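Local atomic coordinates of JamJ (Lyngbya majuscula, PDB entry 5DOZ), a protein that binds NADPH as the enoyl reductase of a polyketide synthase and is probably involved in forming a cyclopropane ring on a carrier-protein-bound substrate. Residues T141-L146 with W292-Q297; F275-E280 with Q286-I291; A175-A180 with N301-P306. All coordinates share one frame; numbering follows the deposited sequence.

Contact 1: residues T141-L146 with W292-Q297; sequences TAYHGL and WKKLIQ. With NDP (NADPH dihydro-nicotinamide-adenine-dinucleotide phosphate), chain E.
With CG anti to the backbone N (chi1 -177°), Tyr143 stretches its phenol from helix 136-149 to Lys294 and Leu295, which lie between helix 287-293 and helix 296-300. Lys294 sets its CG opposite its own carbonyl carbon and bends at chi2 (-139°), which lays CD beside the phenol oxygen as the chain passes at about a right angle. This CD lies 3.2 Å from Tyr143 OH and Lys294 CB 3.9 Å from Tyr143 CZ, so aliphatic lysine carbons pack against the outer end of the ring. Deeper in, Leu295 runs alongside in the opposite direction and brings CD2 to 3.8 Å from Tyr143 CD2. Leu295 is the N-cap residue of helix 296-300, and Trp292 O accepts from both Leu295 N and Ile296 N. With an alanine here in place of Tyr143 the phenol is gone, which would probably open a gap beside Leu295 CD2 and leave the Lys294 chain without the surface it crosses. Two residues earlier, Thr141 OG1, hydrogen-bonded to Ile137 O, lies 3.3 Å from C4N of the NADPH nicotinamide. Helix 136-149 thus presents Thr141 to the nicotinamide site and, through Tyr143, packs on 292-297, as part of a medium-chain dehydrogenase/reductase fold.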
# COMPACT_ATOMS: atom_id res chain seq x y z
N THR A 141 -0.46 -0.41 5.71
CA THR A 141 -0.16 -1.81 5.40
C THR A 141 1.08 -2.27 6.16
O THR A 141 1.08 -3.34 6.78
CB THR A 141 0.04 -2.06 3.89
OG1 THR A 141 -1.11 -1.58 3.17
CG2 THR A 141 0.24 -3.55 3.58
N ALA A 142 2.13 -1.45 6.12
CA ALA A 142 3.38 -1.76 6.81
C ALA A 142 3.16 -1.85 8.31
O ALA A 142 3.62 -2.80 8.95
CB ALA A 142 4.45 -0.73 6.49
N TYR A 143 2.43 -0.89 8.87
CA TYR A 143 2.15 -0.89 10.30
C TYR A 143 1.35 -2.13 10.71
O TYR A 143 1.75 -2.84 11.64
CB TYR A 143 1.42 0.38 10.77
CG TYR A 143 1.19 0.40 12.27
CD1 TYR A 143 0.12 -0.30 12.85
CD2 TYR A 143 2.06 1.09 13.12
CE1 TYR A 143 -0.08 -0.31 14.22
CE2 TYR A 143 1.87 1.09 14.50
CZ TYR A 143 0.80 0.39 15.04
OH TYR A 143 0.60 0.38 16.41
N HIS A 144 0.24 -2.38 10.02
CA HIS A 144 -0.61 -3.52 10.37
C HIS A 144 0.16 -4.84 10.32
O HIS A 144 0.13 -5.62 11.27
CB HIS A 144 -1.86 -3.58 9.50
CG HIS A 144 -2.87 -4.59 9.95
ND1 HIS A 144 -3.57 -4.47 11.13
CD2 HIS A 144 -3.30 -5.75 9.39
CE1 HIS A 144 -4.38 -5.50 11.28
NE2 HIS A 144 -4.23 -6.29 10.23
N GLY A 145 0.85 -5.07 9.20
CA GLY A 145 1.64 -6.28 9.01
C GLY A 145 2.71 -6.47 10.07
O GLY A 145 2.73 -7.49 10.77
N LEU A 146 3.59 -5.48 10.21
CA LEU A 146 4.73 -5.55 11.13
C LEU A 146 4.37 -5.48 12.62
O LEU A 146 4.90 -6.27 13.41
CB LEU A 146 5.74 -4.45 10.82
CG LEU A 146 6.50 -4.49 9.49
CD1 LEU A 146 7.23 -3.18 9.27
CD2 LEU A 146 7.46 -5.68 9.44
N TRP A 292 -3.88 5.04 12.69
CA TRP A 292 -3.48 6.44 12.52
C TRP A 292 -3.16 7.12 13.84
O TRP A 292 -2.22 7.91 13.91
CB TRP A 292 -4.54 7.23 11.74
CG TRP A 292 -4.08 8.62 11.42
CD1 TRP A 292 -4.69 9.78 11.77
CD2 TRP A 292 -2.89 8.98 10.70
NE1 TRP A 292 -3.97 10.85 11.30
CE2 TRP A 292 -2.86 10.39 10.64
CE3 TRP A 292 -1.86 8.25 10.09
CZ2 TRP A 292 -1.83 11.09 10.00
CZ3 TRP A 292 -0.83 8.94 9.46
CH2 TRP A 292 -0.83 10.35 9.41
N LYS A 293 -3.95 6.82 14.87
CA LYS A 293 -3.68 7.28 16.23
C LYS A 293 -2.29 6.85 16.72
O LYS A 293 -1.69 7.53 17.55
CB LYS A 293 -4.73 6.73 17.20
CG LYS A 293 -5.83 7.71 17.58
CD LYS A 293 -6.51 7.28 18.86
CE LYS A 293 -5.57 7.42 20.06
NZ LYS A 293 -6.01 6.60 21.22
N LYS A 294 -1.81 5.73 16.20
CA LYS A 294 -0.51 5.20 16.60
C LYS A 294 0.60 5.67 15.65
O LYS A 294 1.76 5.32 15.84
CB LYS A 294 -0.54 3.66 16.68
CG LYS A 294 -1.77 3.11 17.41
CD LYS A 294 -1.42 1.94 18.32
CE LYS A 294 -2.65 1.12 18.69
NZ LYS A 294 -3.02 0.17 17.60
N LEU A 295 0.23 6.46 14.65
CA LEU A 295 1.19 6.92 13.64
C LEU A 295 1.35 8.43 13.52
O LEU A 295 2.45 8.90 13.22
CB LEU A 295 0.86 6.35 12.25
CG LEU A 295 1.27 4.92 11.89
CD1 LEU A 295 0.88 4.61 10.45
CD2 LEU A 295 2.76 4.67 12.09
N ILE A 296 0.27 9.19 13.74
CA ILE A 296 0.27 10.64 13.48
C ILE A 296 1.34 11.41 14.26
O ILE A 296 1.92 12.36 13.74
CB ILE A 296 -1.13 11.30 13.65
CG1 ILE A 296 -1.12 12.73 13.08
CG2 ILE A 296 -1.57 11.28 15.11
CD1 ILE A 296 -2.47 13.42 12.99
N GLN A 297 1.60 10.99 15.50
CA GLN A 297 2.56 11.68 16.36
C GLN A 297 3.99 11.52 15.85
O GLN A 297 4.80 12.43 15.99
CB GLN A 297 2.41 11.22 17.81
CG GLN A 297 1.11 11.66 18.46
CD GLN A 297 0.66 10.77 19.61
OE1 GLN A 297 1.29 9.75 19.92
NE2 GLN A 297 -0.45 11.14 20.24
PA NDP E . 4.90 -1.12 -6.07
O1A NDP E . 4.54 -1.22 -7.54
O2A NDP E . 5.34 0.20 -5.49
O5B NDP E . 6.09 -2.16 -5.77
C5B NDP E . 6.41 -3.23 -6.66
C4B NDP E . 7.89 -3.53 -6.48
O4B NDP E . 8.13 -4.90 -6.79
C3B NDP E . 8.78 -2.71 -7.41
O3B NDP E . 9.28 -1.53 -6.78
C2B NDP E . 9.93 -3.64 -7.68
O2B NDP E . 10.98 -3.32 -6.78
C1B NDP E . 9.44 -5.03 -7.33
N9A NDP E . 9.38 -5.90 -8.53
C8A NDP E . 8.90 -5.56 -9.74
N7A NDP E . 9.00 -6.61 -10.59
C5A NDP E . 9.55 -7.63 -9.91
C6A NDP E . 9.93 -9.03 -10.21
N6A NDP E . 9.74 -9.56 -11.43
N1A NDP E . 10.48 -9.77 -9.20
C2A NDP E . 10.68 -9.27 -7.97
N3A NDP E . 10.36 -8.00 -7.64
C4A NDP E . 9.80 -7.16 -8.55
O3 NDP E . 3.70 -1.75 -5.20
PN NDP E . 3.44 -1.53 -3.63
O1N NDP E . 4.74 -1.37 -2.90
O2N NDP E . 2.36 -0.50 -3.46
O5D NDP E . 2.82 -2.95 -3.18
C5D NDP E . 3.53 -4.18 -3.37
C4D NDP E . 2.56 -5.36 -3.42
O4D NDP E . 1.71 -5.38 -2.27
C3D NDP E . 1.63 -5.29 -4.61
O3D NDP E . 1.46 -6.62 -5.10
C2D NDP E . 0.32 -4.76 -4.04
O2D NDP E . -0.84 -5.13 -4.80
C1D NDP E . 0.33 -5.35 -2.64
N1N NDP E . -0.42 -4.55 -1.69
C2N NDP E . -1.27 -5.18 -0.86
C3N NDP E . -1.81 -4.55 0.25
C7N NDP E . -2.55 -5.36 1.28
O7N NDP E . -3.42 -4.86 1.97
N7N NDP E . -2.22 -6.64 1.43
C4N NDP E . -1.79 -3.04 0.34
C5N NDP E . -0.76 -2.48 -0.53
C6N NDP E . -0.18 -3.23 -1.56
P2B NDP E . 12.49 -3.72 -7.10
O1X NDP E . 12.80 -3.05 -8.42
O2X NDP E . 13.21 -3.15 -5.92
O3X NDP E . 12.49 -5.23 -7.15

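Contact 2: residues F275-E280 with Q286-I291; sequences FDLLEE and QLYYQI. With NDP (NADPH dihydro-nicotinamide-adenine-dinucleotide phosphate), chain E.
Leu277 and Leu287 meet through their branch ends, CD1 of the first 4.0 Å from CD2 of the second, and in both CG stands anti to the backbone N. For Leu277 that torsion (chi1 -174°) swings the branched end toward helix 287-293, although its CB does not point there. Leu277 CG also sits at the edge of the Tyr288 ring, near its plane, 4.1 Å from CE1. Tyr288 turns its CG the other way, opposite the carbonyl carbon (chi1 -61°), which carries the phenol across the first turn of helix 277-283 until its OH lies 3.3 Å from Leu278 CD2; Phe281 stacks on the same ring. Glu280 lends only CB, 3.9 Å from Leu287 CD2, before its bent chain leads away to a salt bridge with Arg283. At the start of helix 277-283, the N-cap Asp276 accepts from Glu279 N at OD1, met from well above the carboxylate plane. On the cofactor side the backbone grips the NADPH carboxamide twice: N7N donates to Phe275 O at 3.0 Å, and Leu277 N donates to O7N at 2.8 Å. This pair of hydrogen bonds, formed just after strand 271-274 at the rim of the parallel sheet, holds the carboxamide's rotation and belongs to the nicotinamide end of a Rossmann-type cofactor site.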
# COMPACT_ATOMS: atom_id res chain seq x y z
N PHE A 275 -2.78 -11.11 4.88
CA PHE A 275 -3.84 -10.15 5.13
C PHE A 275 -4.07 -9.21 3.96
O PHE A 275 -3.14 -8.86 3.24
CB PHE A 275 -3.59 -9.36 6.42
CG PHE A 275 -2.62 -8.22 6.26
CD1 PHE A 275 -1.25 -8.43 6.34
CD2 PHE A 275 -3.09 -6.93 6.00
CE1 PHE A 275 -0.37 -7.38 6.18
CE2 PHE A 275 -2.20 -5.88 5.83
CZ PHE A 275 -0.84 -6.10 5.92
N ASP A 276 -5.33 -8.82 3.79
CA ASP A 276 -5.74 -7.81 2.83
C ASP A 276 -6.26 -6.64 3.67
O ASP A 276 -7.27 -6.77 4.35
CB ASP A 276 -6.83 -8.38 1.91
CG ASP A 276 -7.48 -7.34 1.01
OD1 ASP A 276 -7.61 -6.16 1.40
OD2 ASP A 276 -7.89 -7.72 -0.11
N LEU A 277 -5.55 -5.50 3.62
CA LEU A 277 -5.86 -4.35 4.48
C LEU A 277 -7.33 -3.92 4.44
O LEU A 277 -7.94 -3.74 5.48
CB LEU A 277 -4.95 -3.15 4.14
CG LEU A 277 -5.02 -1.89 5.02
CD1 LEU A 277 -4.45 -2.14 6.42
CD2 LEU A 277 -4.29 -0.73 4.36
N LEU A 278 -7.88 -3.77 3.24
CA LEU A 278 -9.27 -3.32 3.09
C LEU A 278 -10.26 -4.39 3.55
O LEU A 278 -11.36 -4.07 3.99
CB LEU A 278 -9.58 -2.86 1.65
CG LEU A 278 -8.61 -2.01 0.82
CD1 LEU A 278 -9.39 -1.17 -0.19
CD2 LEU A 278 -7.67 -1.12 1.63
N GLU A 279 -9.85 -5.65 3.44
CA GLU A 279 -10.60 -6.78 4.00
C GLU A 279 -10.62 -6.70 5.53
O GLU A 279 -11.63 -7.00 6.15
CB GLU A 279 -10.00 -8.11 3.50
CG GLU A 279 -10.48 -9.38 4.17
CD GLU A 279 -9.74 -10.63 3.69
OE1 GLU A 279 -9.36 -10.70 2.50
OE2 GLU A 279 -9.53 -11.56 4.50
N GLU A 280 -9.50 -6.26 6.12
CA GLU A 280 -9.41 -6.06 7.57
C GLU A 280 -10.26 -4.89 8.07
O GLU A 280 -10.80 -4.93 9.18
CB GLU A 280 -7.95 -5.89 8.01
CG GLU A 280 -7.06 -7.11 7.78
CD GLU A 280 -7.64 -8.40 8.35
OE1 GLU A 280 -8.40 -8.35 9.34
OE2 GLU A 280 -7.33 -9.47 7.80
N GLN A 286 -13.07 0.45 12.52
CA GLN A 286 -12.24 1.35 13.33
C GLN A 286 -10.75 1.25 13.01
O GLN A 286 -9.97 2.12 13.41
CB GLN A 286 -12.46 1.08 14.83
CG GLN A 286 -13.85 1.42 15.37
CD GLN A 286 -14.27 2.84 15.07
OE1 GLN A 286 -13.58 3.81 15.42
NE2 GLN A 286 -15.42 2.99 14.41
N LEU A 287 -10.37 0.20 12.28
CA LEU A 287 -8.95 -0.10 12.01
C LEU A 287 -8.10 1.08 11.54
O LEU A 287 -6.98 1.26 12.04
CB LEU A 287 -8.81 -1.26 11.01
CG LEU A 287 -7.36 -1.61 10.66
CD1 LEU A 287 -6.70 -2.43 11.78
CD2 LEU A 287 -7.27 -2.32 9.32
N TYR A 288 -8.62 1.87 10.60
CA TYR A 288 -7.87 3.03 10.10
C TYR A 288 -7.66 4.07 11.20
O TYR A 288 -6.57 4.61 11.35
CB TYR A 288 -8.53 3.65 8.85
CG TYR A 288 -8.63 2.72 7.65
CD1 TYR A 288 -7.66 1.74 7.41
CD2 TYR A 288 -9.69 2.83 6.75
CE1 TYR A 288 -7.75 0.90 6.31
CE2 TYR A 288 -9.78 2.00 5.65
CZ TYR A 288 -8.81 1.03 5.44
OH TYR A 288 -8.90 0.18 4.35
N TYR A 289 -8.72 4.34 11.97
CA TYR A 289 -8.64 5.26 13.10
C TYR A 289 -7.54 4.84 14.09
O TYR A 289 -6.69 5.65 14.47
CB TYR A 289 -10.01 5.37 13.80
CG TYR A 289 -10.01 6.14 15.11
CD1 TYR A 289 -10.12 7.54 15.11
CD2 TYR A 289 -9.95 5.49 16.33
CE1 TYR A 289 -10.14 8.25 16.30
CE2 TYR A 289 -9.96 6.19 17.53
CZ TYR A 289 -10.06 7.58 17.51
OH TYR A 289 -10.07 8.29 18.70
N GLN A 290 -7.56 3.58 14.50
CA GLN A 290 -6.60 3.09 15.48
C GLN A 290 -5.16 3.18 14.99
O GLN A 290 -4.30 3.74 15.68
CB GLN A 290 -6.94 1.67 15.95
CG GLN A 290 -7.93 1.62 17.11
CD GLN A 290 -7.42 2.28 18.39
OE1 GLN A 290 -6.21 2.36 18.64
NE2 GLN A 290 -8.35 2.76 19.22
N ILE A 291 -4.89 2.65 13.80
CA ILE A 291 -3.54 2.70 13.23
C ILE A 291 -3.04 4.14 13.17
O ILE A 291 -1.91 4.42 13.59
CB ILE A 291 -3.47 2.03 11.83
CG1 ILE A 291 -3.65 0.51 11.95
CG2 ILE A 291 -2.14 2.35 11.13
CD1 ILE A 291 -3.73 -0.21 10.63
PA NDP E . 4.90 -1.12 -6.07
O1A NDP E . 4.54 -1.22 -7.54
O2A NDP E . 5.34 0.20 -5.49
O5B NDP E . 6.09 -2.16 -5.77
C5B NDP E . 6.41 -3.23 -6.66
C4B NDP E . 7.89 -3.53 -6.48
O4B NDP E . 8.13 -4.90 -6.79
C3B NDP E . 8.78 -2.71 -7.41
O3B NDP E . 9.28 -1.53 -6.78
C2B NDP E . 9.93 -3.64 -7.68
O2B NDP E . 10.98 -3.32 -6.78
C1B NDP E . 9.44 -5.03 -7.33
N9A NDP E . 9.38 -5.90 -8.53
C8A NDP E . 8.90 -5.56 -9.74
N7A NDP E . 9.00 -6.61 -10.59
C5A NDP E . 9.55 -7.63 -9.91
C6A NDP E . 9.93 -9.03 -10.21
N6A NDP E . 9.74 -9.56 -11.43
N1A NDP E . 10.48 -9.77 -9.20
C2A NDP E . 10.68 -9.27 -7.97
N3A NDP E . 10.36 -8.00 -7.64
C4A NDP E . 9.80 -7.16 -8.55
O3 NDP E . 3.70 -1.75 -5.20
PN NDP E . 3.44 -1.53 -3.63
O1N NDP E . 4.74 -1.37 -2.90
O2N NDP E . 2.36 -0.50 -3.46
O5D NDP E . 2.82 -2.95 -3.18
C5D NDP E . 3.53 -4.18 -3.37
C4D NDP E . 2.56 -5.36 -3.42
O4D NDP E . 1.71 -5.38 -2.27
C3D NDP E . 1.63 -5.29 -4.61
O3D NDP E . 1.46 -6.62 -5.10
C2D NDP E . 0.32 -4.76 -4.04
O2D NDP E . -0.84 -5.13 -4.80
C1D NDP E . 0.33 -5.35 -2.64
N1N NDP E . -0.42 -4.55 -1.69
C2N NDP E . -1.27 -5.18 -0.86
C3N NDP E . -1.81 -4.55 0.25
C7N NDP E . -2.55 -5.36 1.28
O7N NDP E . -3.42 -4.86 1.97
N7N NDP E . -2.22 -6.64 1.43
C4N NDP E . -1.79 -3.04 0.34
C5N NDP E . -0.76 -2.48 -0.53
C6N NDP E . -0.18 -3.23 -1.56
P2B NDP E . 12.49 -3.72 -7.10
O1X NDP E . 12.80 -3.05 -8.42
O2X NDP E . 13.21 -3.15 -5.92
O3X NDP E . 12.49 -5.23 -7.15

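Contact 3: residues A175-A180 with N301-P306; sequences AQFWGA and NKELHP
The principal interaction between Phe177 and Glu303 is a CH-pi contact. Glu303 CB lies 4.2 Å from the centroid of the Phe177 ring, 30° off the ring normal and therefore off-centre, with CE1 its nearest ring atom at 3.8 Å. Phe177 reaches it because its CG is anti to the backbone N (chi1 178°), which sends the ring out from the last turn of helix 166-177. The glutamate chain, extended beyond CG, passes aslant the ring and brings CD to 3.9 Å from Phe177 CZ, the carboxylate plane tilted 53° to the ring. Both residues lie at the protein surface. Apolar packing closes the inner side, where Leu304 CD2 comes to 4.4 Å from Phe177 CB; this buried leucine also packs on Gln173 and Leu174 of the same helix and on Leu295.

Helix 166-177 is the connection of a beta-alpha-beta crossover, joining the neighbouring parallel strands 157-160 and 181-186 of the Rossmann sheet, so Phe177 marks the place where the chain turns back toward the sheet.

Backbone hydrogen bonds shape both partners, and a Schellman motif appears on each side. Gly179, with positive phi, ends helix 166-177: Ala180 N bonds to Ala175 O at 3.0 Å and Gly179 N to Gln176 O at the same length. Lys302, also at positive phi, is the C-prime residue ending helix 296-300, with Glu303 N bonded to Cys298 O and Lys302 N to Phe299 O. A further polar tie comes from beyond the two segments, as Gln173 OE1 accepts from His305 N.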
# COMPACT_ATOMS: atom_id res chain seq x y z
N ALA A 175 10.47 -0.29 10.43
CA ALA A 175 11.38 -1.28 11.03
C ALA A 175 12.59 -0.62 11.70
O ALA A 175 12.97 -1.01 12.81
CB ALA A 175 11.82 -2.30 10.00
N GLN A 176 13.19 0.36 11.03
CA GLN A 176 14.37 1.06 11.56
C GLN A 176 14.04 1.90 12.79
O GLN A 176 14.77 1.88 13.78
CB GLN A 176 15.03 1.93 10.48
CG GLN A 176 15.67 1.15 9.34
CD GLN A 176 16.42 2.03 8.36
OE1 GLN A 176 15.92 3.07 7.93
NE2 GLN A 176 17.63 1.62 8.01
N PHE A 177 12.92 2.63 12.73
CA PHE A 177 12.45 3.44 13.86
C PHE A 177 12.07 2.57 15.06
O PHE A 177 12.14 3.02 16.20
CB PHE A 177 11.28 4.34 13.44
CG PHE A 177 10.71 5.17 14.55
CD1 PHE A 177 11.51 6.06 15.27
CD2 PHE A 177 9.35 5.09 14.88
CE1 PHE A 177 10.98 6.83 16.29
CE2 PHE A 177 8.82 5.86 15.90
CZ PHE A 177 9.63 6.73 16.61
N TRP A 178 11.69 1.32 14.80
CA TRP A 178 11.38 0.38 15.87
C TRP A 178 12.60 -0.42 16.35
O TRP A 178 12.49 -1.28 17.22
CB TRP A 178 10.20 -0.52 15.49
CG TRP A 178 8.89 0.24 15.37
CD1 TRP A 178 8.58 1.44 15.96
CD2 TRP A 178 7.73 -0.15 14.62
NE1 TRP A 178 7.31 1.82 15.61
CE2 TRP A 178 6.76 0.86 14.80
CE3 TRP A 178 7.41 -1.26 13.82
CZ2 TRP A 178 5.49 0.81 14.20
CZ3 TRP A 178 6.15 -1.32 13.23
CH2 TRP A 178 5.21 -0.29 13.43
N GLY A 179 13.77 -0.11 15.79
CA GLY A 179 15.03 -0.69 16.26
C GLY A 179 15.37 -2.07 15.71
O GLY A 179 16.35 -2.69 16.14
N ALA A 180 14.56 -2.55 14.77
CA ALA A 180 14.81 -3.83 14.10
C ALA A 180 15.97 -3.71 13.12
O ALA A 180 16.31 -2.61 12.68
CB ALA A 180 13.56 -4.29 13.37
N ASN A 301 6.26 14.67 14.94
CA ASN A 301 7.59 14.87 15.52
C ASN A 301 8.73 14.59 14.53
O ASN A 301 9.89 14.50 14.92
CB ASN A 301 7.74 14.01 16.78
CG ASN A 301 6.62 14.22 17.78
OD1 ASN A 301 5.77 15.10 17.62
ND2 ASN A 301 6.60 13.40 18.82
N LYS A 302 8.36 14.44 13.25
CA LYS A 302 9.28 14.15 12.14
C LYS A 302 10.22 12.97 12.39
O LYS A 302 11.39 12.99 12.00
CB LYS A 302 10.05 15.42 11.72
CG LYS A 302 9.18 16.46 11.02
CD LYS A 302 10.00 17.64 10.51
CE LYS A 302 9.18 18.48 9.54
NZ LYS A 302 9.92 19.66 9.01
N GLU A 303 9.67 11.95 13.04
CA GLU A 303 10.37 10.69 13.27
C GLU A 303 10.11 9.75 12.08
O GLU A 303 10.98 8.97 11.69
CB GLU A 303 9.94 10.08 14.61
CG GLU A 303 10.29 10.97 15.80
CD GLU A 303 9.59 10.59 17.10
OE1 GLU A 303 8.35 10.42 17.12
OE2 GLU A 303 10.29 10.49 18.14
N LEU A 304 8.91 9.84 11.51
CA LEU A 304 8.62 9.21 10.23
C LEU A 304 8.44 10.30 9.19
O LEU A 304 8.08 11.43 9.52
CB LEU A 304 7.36 8.33 10.30
CG LEU A 304 7.36 7.08 11.19
CD1 LEU A 304 5.95 6.53 11.27
CD2 LEU A 304 8.34 6.03 10.70
N HIS A 305 8.73 9.97 7.93
CA HIS A 305 8.72 10.94 6.85
C HIS A 305 7.90 10.45 5.66
O HIS A 305 7.76 9.24 5.46
CB HIS A 305 10.16 11.25 6.41
CG HIS A 305 10.98 11.92 7.47
ND1 HIS A 305 11.94 11.26 8.20
CD2 HIS A 305 10.96 13.19 7.94
CE1 HIS A 305 12.49 12.09 9.07
NE2 HIS A 305 11.91 13.27 8.93
N PRO A 306 7.35 11.39 4.87
CA PRO A 306 6.74 11.02 3.60
C PRO A 306 7.74 10.26 2.74
O PRO A 306 8.95 10.44 2.88
CB PRO A 306 6.40 12.37 2.95
CG PRO A 306 7.12 13.41 3.75
CD PRO A 306 7.23 12.84 5.13

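How the contacts relate
Contacts 1 and 2 lie about 10 Å apart, centre to centre, and contacts 1 and 3 about 11 Å, whereas contacts 2 and 3 are about 20 Å apart and do not touch. Contact 1 is thus the middle member. It shares helix 287-293 and the NADPH with contact 2, and meets contact 3 where Tyr143 CD2 lies 3.4 Å from Trp178 CH2. Along the chain the order is 141-146, 175-180, 275-280, 286-291, 292-297, 301-306: contacts 1 and 3 interleave, and both enclose contact 2. The continuous run from 275 to 306 therefore packs successively from the nicotinamide, past helix 136-149, to the end of Rossmann helix 166-177.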